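Bifunctional endo-1,4-beta-xylanase A (Neocallimastix patriciarum, PDB 2VG9) probably catalyses the endo-hydrolysis of 1,4-beta-xylosidic bonds in xylan, as a family 11 glycoside hydrolase with a beta jelly-roll fold. Local coordinates at residues N90-V95 with V119-D124; Y113-W118 with F160-Q165. All coordinates share one frame; numbering follows the deposited sequence.

Interaction 1 (N90-V95 with V119-D124); sequences NSRLCV and VDWVPD. With CD (cadmium ion), chain B; ACT (acetate ion), chain D.
The segments meet through one antiparallel hydrogen-bonded pair, Ser91 with Val119, beyond which the chain turns steeply away from strand 90-95. Val119 N donates to Ser91 O at 2.9 Å from above the carbonyl plane, whereas Ser91 N meets a lone pair of Val119 O at 3.3 Å. Asp120 has a positive phi (75°), and this turn brings Trp121 N back to Val119 O in a weak bond. CG of Asn90 takes the crowded position between backbone N and carbonyl carbon (chi1 58°), which lays its amide alongside Trp121, the planes 42° apart and ND2 3.7 Å from CE3. ND2 also bonds weakly to an acetate, probably from the crystallisation liquor, whose methyl lies over one indole face. A water donates to Asn90 OD1 and Trp121 O and accepts from Arg92 NE, linking strand to turn. An alanine in place of Asn90 would remove the amide, and with it OD1 as the water's partner, and would probably weaken both this link and the indole packing. The Arg92 guanidinium has Pro123 CD over one face, 3.5 Å from NH2, and NH2 touches the edge of the Trp121 ring. Asp120 chelates cadmium through OD1 (2.3 Å) and OD2 (2.5 Å); OD2 also bonds Ser86. Ser91 OG turns to Tyr81 and Gln83 of strand 73-86 in the other sheet, and Pro123 rests on Phe160 of strand 153-163.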
loop_
_atom_site.group_PDB
_atom_site.type_symbol
_atom_site.label_atom_id
_atom_site.label_comp_id
_atom_site.label_asym_id
_atom_site.label_seq_id
_atom_site.Cartn_x
_atom_site.Cartn_y
_atom_site.Cartn_z
ATOM N N ASN A 90 5.078 14.571 1.961
ATOM C CA ASN A 90 5.440 13.322 2.601
ATOM C C ASN A 90 5.344 12.174 1.605
ATOM O O ASN A 90 4.922 12.352 0.453
ATOM C CB ASN A 90 4.545 13.083 3.819
ATOM C CG ASN A 90 3.069 13.052 3.474
ATOM O OD1 ASN A 90 2.579 12.059 2.951
ATOM N ND2 ASN A 90 2.340 14.131 3.824
ATOM N N SER A 91 5.797 11.009 2.028
ATOM C CA SER A 91 5.657 9.834 1.203
ATOM C C SER A 91 5.800 8.613 2.098
ATOM O O SER A 91 6.206 8.717 3.268
ATOM C CB SER A 91 6.659 9.832 0.030
ATOM O OG SER A 91 7.986 9.895 0.481
ATOM N N ARG A 92 5.442 7.456 1.554
ATOM C CA ARG A 92 5.566 6.222 2.284
ATOM C C ARG A 92 5.830 5.071 1.332
ATOM O O ARG A 92 5.433 5.101 0.149
ATOM C CB ARG A 92 4.282 5.950 3.056
ATOM C CG ARG A 92 3.096 5.558 2.170
ATOM C CD ARG A 92 1.832 5.426 3.014
ATOM N NE ARG A 92 1.367 6.760 3.361
ATOM C CZ ARG A 92 0.148 7.067 3.798
ATOM N NH1 ARG A 92 -0.785 6.133 3.979
ATOM N NH2 ARG A 92 -0.128 8.329 4.071
ATOM N N LEU A 93 6.497 4.056 1.867
ATOM C CA LEU A 93 6.645 2.759 1.206
ATOM C C LEU A 93 5.956 1.724 2.111
ATOM O O LEU A 93 6.327 1.554 3.296
ATOM C CB LEU A 93 8.129 2.423 1.059
ATOM C CG LEU A 93 8.567 1.126 0.374
ATOM C CD1 LEU A 93 8.152 1.135 -1.074
ATOM C CD2 LEU A 93 10.113 0.962 0.538
ATOM N N CYS A 94 4.955 1.041 1.555
ATOM C CA CYS A 94 4.101 0.189 2.364
ATOM C C CYS A 94 3.523 -1.002 1.613
ATOM O O CYS A 94 3.383 -0.973 0.395
ATOM C CB CYS A 94 2.954 1.024 2.982
ATOM S SG CYS A 94 1.832 1.766 1.767
ATOM N N VAL A 95 3.165 -2.048 2.347
ATOM C CA VAL A 95 2.279 -3.082 1.801
ATOM C C VAL A 95 0.899 -2.447 1.798
ATOM O O VAL A 95 0.558 -1.662 2.717
ATOM C CB VAL A 95 2.209 -4.352 2.677
ATOM C CG1 VAL A 95 1.374 -5.465 2.031
ATOM C CG2 VAL A 95 3.593 -4.869 3.059
ATOM N N VAL A 119 8.537 9.325 4.818
ATOM C CA VAL A 119 9.330 10.535 4.964
ATOM C C VAL A 119 8.427 11.701 5.358
ATOM O O VAL A 119 7.343 11.873 4.774
ATOM C CB VAL A 119 10.155 10.856 3.705
ATOM C CG1 VAL A 119 10.955 12.190 3.891
ATOM C CG2 VAL A 119 11.105 9.662 3.364
ATOM N N ASP A 120 8.870 12.426 6.408
ATOM C CA ASP A 120 8.273 13.688 6.921
ATOM C C ASP A 120 6.976 13.523 7.706
ATOM O O ASP A 120 6.728 14.247 8.669
ATOM C CB ASP A 120 8.050 14.730 5.812
ATOM C CG ASP A 120 9.336 15.293 5.263
ATOM O OD1 ASP A 120 10.358 15.315 5.959
ATOM O OD2 ASP A 120 9.335 15.712 4.101
ATOM N N TRP A 121 6.137 12.588 7.285
ATOM C CA TRP A 121 4.829 12.410 7.928
ATOM C C TRP A 121 4.273 11.039 7.630
ATOM O O TRP A 121 4.416 10.522 6.517
ATOM C CB TRP A 121 3.829 13.469 7.426
ATOM C CG TRP A 121 2.465 13.423 8.079
ATOM C CD1 TRP A 121 2.078 14.066 9.238
ATOM C CD2 TRP A 121 1.306 12.735 7.600
ATOM N NE1 TRP A 121 0.754 13.805 9.499
ATOM C CE2 TRP A 121 0.258 12.987 8.515
ATOM C CE3 TRP A 121 1.048 11.921 6.482
ATOM C CZ2 TRP A 121 -1.020 12.457 8.347
ATOM C CZ3 TRP A 121 -0.222 11.390 6.323
ATOM C CH2 TRP A 121 -1.238 11.656 7.253
ATOM N N VAL A 122 3.612 10.473 8.627
ATOM C CA VAL A 122 2.928 9.178 8.488
ATOM C C VAL A 122 1.644 9.334 9.310
ATOM O O VAL A 122 1.640 10.129 10.261
ATOM C CB VAL A 122 3.846 8.026 9.014
ATOM C CG1 VAL A 122 4.063 8.132 10.542
ATOM C CG2 VAL A 122 3.319 6.633 8.650
ATOM N N PRO A 123 0.531 8.669 8.881
ATOM C CA PRO A 123 -0.665 8.572 9.700
ATOM C C PRO A 123 -0.402 8.033 11.110
ATOM O O PRO A 123 0.508 7.223 11.316
ATOM C CB PRO A 123 -1.560 7.582 8.917
ATOM C CG PRO A 123 -1.125 7.718 7.527
ATOM C CD PRO A 123 0.346 8.021 7.560
ATOM N N ASP A 124 -1.211 8.517 12.060
ATOM C CA ASP A 124 -1.087 8.134 13.443
ATOM C C ASP A 124 -2.422 8.346 14.170
ATOM O O ASP A 124 -3.262 9.165 13.762
ATOM C CB ASP A 124 0.053 8.931 14.097
ATOM C CG ASP A 124 0.481 8.370 15.431
ATOM O OD1 ASP A 124 0.435 7.133 15.644
ATOM O OD2 ASP A 124 0.910 9.189 16.269
HETATM CD CD CD B . 11.753 16.207 4.392
HETATM C C ACT D . -1.060 15.669 5.541
HETATM O O ACT D . -2.270 15.748 5.898
HETATM O OXT ACT D . -0.822 14.938 4.545
HETATM C CH3 ACT D . 0.042 16.398 6.258
HETATM O O HOH W 1 2.913 9.173 4.459
HETATM O O HOH W 2 12.206 15.594 2.066
#

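Interaction 2 (Y113-W118 with F160-Q165); sequences YIIEDW and FSVRQQ
Three backbone hydrogen bonds join strand 113-115 to strand 160-163 in parallel, their axes 4.8 Å apart and 6° from aligned. Ser161 uses both backbone groups: its N donates to Tyr113 O, and its O accepts from Ile115 N at 2.8 Å, nearly along the C=O axis. Arg163 N to Ile115 O completes the set. On one face the rings of Tyr113 and Phe160 run side by side, since each has CG anti to its carbonyl carbon; their planes, 7° apart, are slid past one another, with CD2 of Tyr113 3.4 Å from CE1 of Phe160. Ile115 CD1 comes in at the edge of the Phe160 ring and also reaches Val162 CG2. On the other face Ile114 CG2 meets Ser161 CB. A water links Trp118 NE1 to Arg163 O. Glu116 and Arg163 cross obliquely, OE1 4.5 Å from NH1 and well out of the guanidinium plane, so the opposite charges lie near but form no salt bridge. Further out, Phe140 meets the Phe160 ring, and His177 packs on Ile114 and Ser161. Tyr137 OH bonds Glu116 OE2 and Arg163 NH1, while OE1 bonds Tyr77 OH and forms a salt bridge with Arg167; this would probably keep the buried carboxylate ionised.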
loop_
_atom_site.group_PDB
_atom_site.type_symbol
_atom_site.label_atom_id
_atom_site.label_comp_id
_atom_site.label_asym_id
_atom_site.label_seq_id
_atom_site.Cartn_x
_atom_site.Cartn_y
_atom_site.Cartn_z
ATOM N N TYR A 113 -2.682 -0.653 5.261
ATOM C CA TYR A 113 -1.318 -0.200 5.028
ATOM C C TYR A 113 -0.406 -0.885 6.039
ATOM O O TYR A 113 -0.652 -0.852 7.258
ATOM C CB TYR A 113 -1.189 1.304 5.256
ATOM C CG TYR A 113 -2.042 2.147 4.373
ATOM C CD1 TYR A 113 -1.525 2.758 3.232
ATOM C CD2 TYR A 113 -3.374 2.377 4.706
ATOM C CE1 TYR A 113 -2.346 3.544 2.413
ATOM C CE2 TYR A 113 -4.185 3.135 3.916
ATOM C CZ TYR A 113 -3.675 3.720 2.782
ATOM O OH TYR A 113 -4.542 4.488 2.040
ATOM N N ILE A 114 0.655 -1.501 5.547
ATOM C CA ILE A 114 1.697 -1.944 6.450
ATOM C C ILE A 114 2.912 -1.112 6.068
ATOM O O ILE A 114 3.576 -1.387 5.056
ATOM C CB ILE A 114 1.988 -3.463 6.333
ATOM C CG1 ILE A 114 0.723 -4.276 6.687
ATOM C CG2 ILE A 114 3.139 -3.871 7.258
ATOM C CD1 ILE A 114 0.807 -5.708 6.200
ATOM N N ILE A 115 3.170 -0.065 6.860
ATOM C CA ILE A 115 4.118 0.961 6.422
ATOM C C ILE A 115 5.502 0.659 6.944
ATOM O O ILE A 115 5.741 0.687 8.153
ATOM C CB ILE A 115 3.667 2.389 6.825
ATOM C CG1 ILE A 115 2.215 2.635 6.385
ATOM C CG2 ILE A 115 4.638 3.442 6.285
ATOM C CD1 ILE A 115 1.659 4.029 6.733
ATOM N N GLU A 116 6.404 0.397 5.995
ATOM C CA GLU A 116 7.790 0.015 6.254
ATOM C C GLU A 116 8.744 1.198 6.366
ATOM O O GLU A 116 9.732 1.147 7.104
ATOM C CB GLU A 116 8.263 -0.922 5.133
ATOM C CG GLU A 116 7.484 -2.209 5.107
ATOM C CD GLU A 116 7.895 -3.132 6.278
ATOM O OE1 GLU A 116 8.967 -3.789 6.181
ATOM O OE2 GLU A 116 7.156 -3.181 7.289
ATOM N N ASP A 117 8.442 2.258 5.633
ATOM C CA ASP A 117 9.278 3.448 5.593
ATOM C C ASP A 117 8.375 4.590 5.121
ATOM O O ASP A 117 7.318 4.356 4.470
ATOM C CB ASP A 117 10.474 3.245 4.637
ATOM C CG ASP A 117 11.650 4.213 4.908
ATOM O OD1 ASP A 117 11.561 5.105 5.756
ATOM O OD2 ASP A 117 12.685 4.084 4.239
ATOM N N TRP A 118 8.730 5.807 5.553
ATOM C CA TRP A 118 7.979 7.013 5.239
ATOM C C TRP A 118 8.911 8.209 5.420
ATOM O O TRP A 118 9.933 8.127 6.125
ATOM C CB TRP A 118 6.746 7.206 6.140
ATOM C CG TRP A 118 7.057 7.149 7.631
ATOM C CD1 TRP A 118 7.049 6.031 8.427
ATOM C CD2 TRP A 118 7.462 8.249 8.476
ATOM N NE1 TRP A 118 7.405 6.367 9.720
ATOM C CE2 TRP A 118 7.652 7.728 9.774
ATOM C CE3 TRP A 118 7.663 9.628 8.256
ATOM C CZ2 TRP A 118 8.064 8.541 10.869
ATOM C CZ3 TRP A 118 8.083 10.448 9.354
ATOM C CH2 TRP A 118 8.285 9.879 10.636
ATOM N N PHE A 160 -3.945 0.136 9.847
ATOM C CA PHE A 160 -2.513 0.475 9.807
ATOM C C PHE A 160 -1.710 -0.365 10.740
ATOM O O PHE A 160 -2.135 -0.596 11.868
ATOM C CB PHE A 160 -2.279 1.943 10.266
ATOM C CG PHE A 160 -2.833 2.972 9.298
ATOM C CD1 PHE A 160 -2.029 3.452 8.255
ATOM C CD2 PHE A 160 -4.169 3.450 9.432
ATOM C CE1 PHE A 160 -2.535 4.400 7.324
ATOM C CE2 PHE A 160 -4.672 4.404 8.536
ATOM C CZ PHE A 160 -3.860 4.873 7.473
ATOM N N SER A 161 -0.541 -0.786 10.246
ATOM C CA SER A 161 0.612 -1.199 11.031
ATOM C C SER A 161 1.740 -0.276 10.591
ATOM O O SER A 161 2.122 -0.254 9.418
ATOM C CB SER A 161 1.055 -2.607 10.648
ATOM O OG SER A 161 0.225 -3.600 11.194
ATOM N N VAL A 162 2.319 0.451 11.535
ATOM C CA VAL A 162 3.415 1.324 11.181
ATOM C C VAL A 162 4.679 0.786 11.830
ATOM O O VAL A 162 4.759 0.710 13.064
ATOM C CB VAL A 162 3.117 2.778 11.621
ATOM C CG1 VAL A 162 4.332 3.706 11.333
ATOM C CG2 VAL A 162 1.826 3.257 10.936
ATOM N N ARG A 163 5.653 0.398 11.009
ATOM C CA ARG A 163 6.945 -0.102 11.515
ATOM C C ARG A 163 7.699 1.004 12.256
ATOM O O ARG A 163 7.889 2.112 11.719
ATOM C CB ARG A 163 7.834 -0.613 10.369
ATOM C CG ARG A 163 8.986 -1.465 10.867
ATOM C CD ARG A 163 9.846 -2.030 9.725
ATOM N NE ARG A 163 11.060 -2.716 10.227
ATOM C CZ ARG A 163 11.098 -4.008 10.551
ATOM N NH1 ARG A 163 10.019 -4.757 10.398
ATOM N NH2 ARG A 163 12.224 -4.579 10.962
ATOM N N GLN A 164 8.130 0.692 13.482
ATOM C CA GLN A 164 8.798 1.679 14.330
ATOM C C GLN A 164 10.231 1.990 13.859
ATOM O O GLN A 164 10.673 3.142 13.942
ATOM C CB GLN A 164 8.714 1.289 15.818
ATOM C CG GLN A 164 7.236 1.216 16.301
ATOM C CD GLN A 164 6.498 2.530 16.061
ATOM O OE1 GLN A 164 5.671 2.662 15.147
ATOM N NE2 GLN A 164 6.832 3.515 16.840
ATOM N N GLN A 165 10.912 0.971 13.330
ATOM C CA GLN A 165 12.283 1.109 12.801
ATOM C C GLN A 165 12.169 1.052 11.269
ATOM O O GLN A 165 11.969 -0.037 10.720
ATOM C CB GLN A 165 13.147 -0.043 13.325
ATOM C CG GLN A 165 14.678 0.156 13.224
ATOM C CD GLN A 165 15.525 -1.162 13.416
ATOM O OE1 GLN A 165 15.052 -2.169 13.988
ATOM N NE2 GLN A 165 16.795 -1.132 12.925
HETATM O O HOH W 3 7.517 2.922 8.962
HETATM O O HOH W 4 8.080 4.922 12.115
#

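Followed from the N terminus, the segments come in the order 90-95, 113-118, 119-124, 160-165, so the two contacts cross. Interaction 1 closes the excursion through strand 110-115 back to strand 89-100; interaction 2 closes a longer one, through strands 128-132 and 135-145, in which 119-124 lies. Because 113-118 runs directly into 119-124, one continuous piece of chain serves both. Strand 89-100 pairs with it on either side of the corner at Glu116, where Glu116 and Asp117 both face Leu93 in a classic beta bulge. Interaction 1 joins 89-100 to 117-119 and interaction 2 joins 110-115 to 153-163; with the pairing of 89-100 and 110-115 they make part of one mixed sheet.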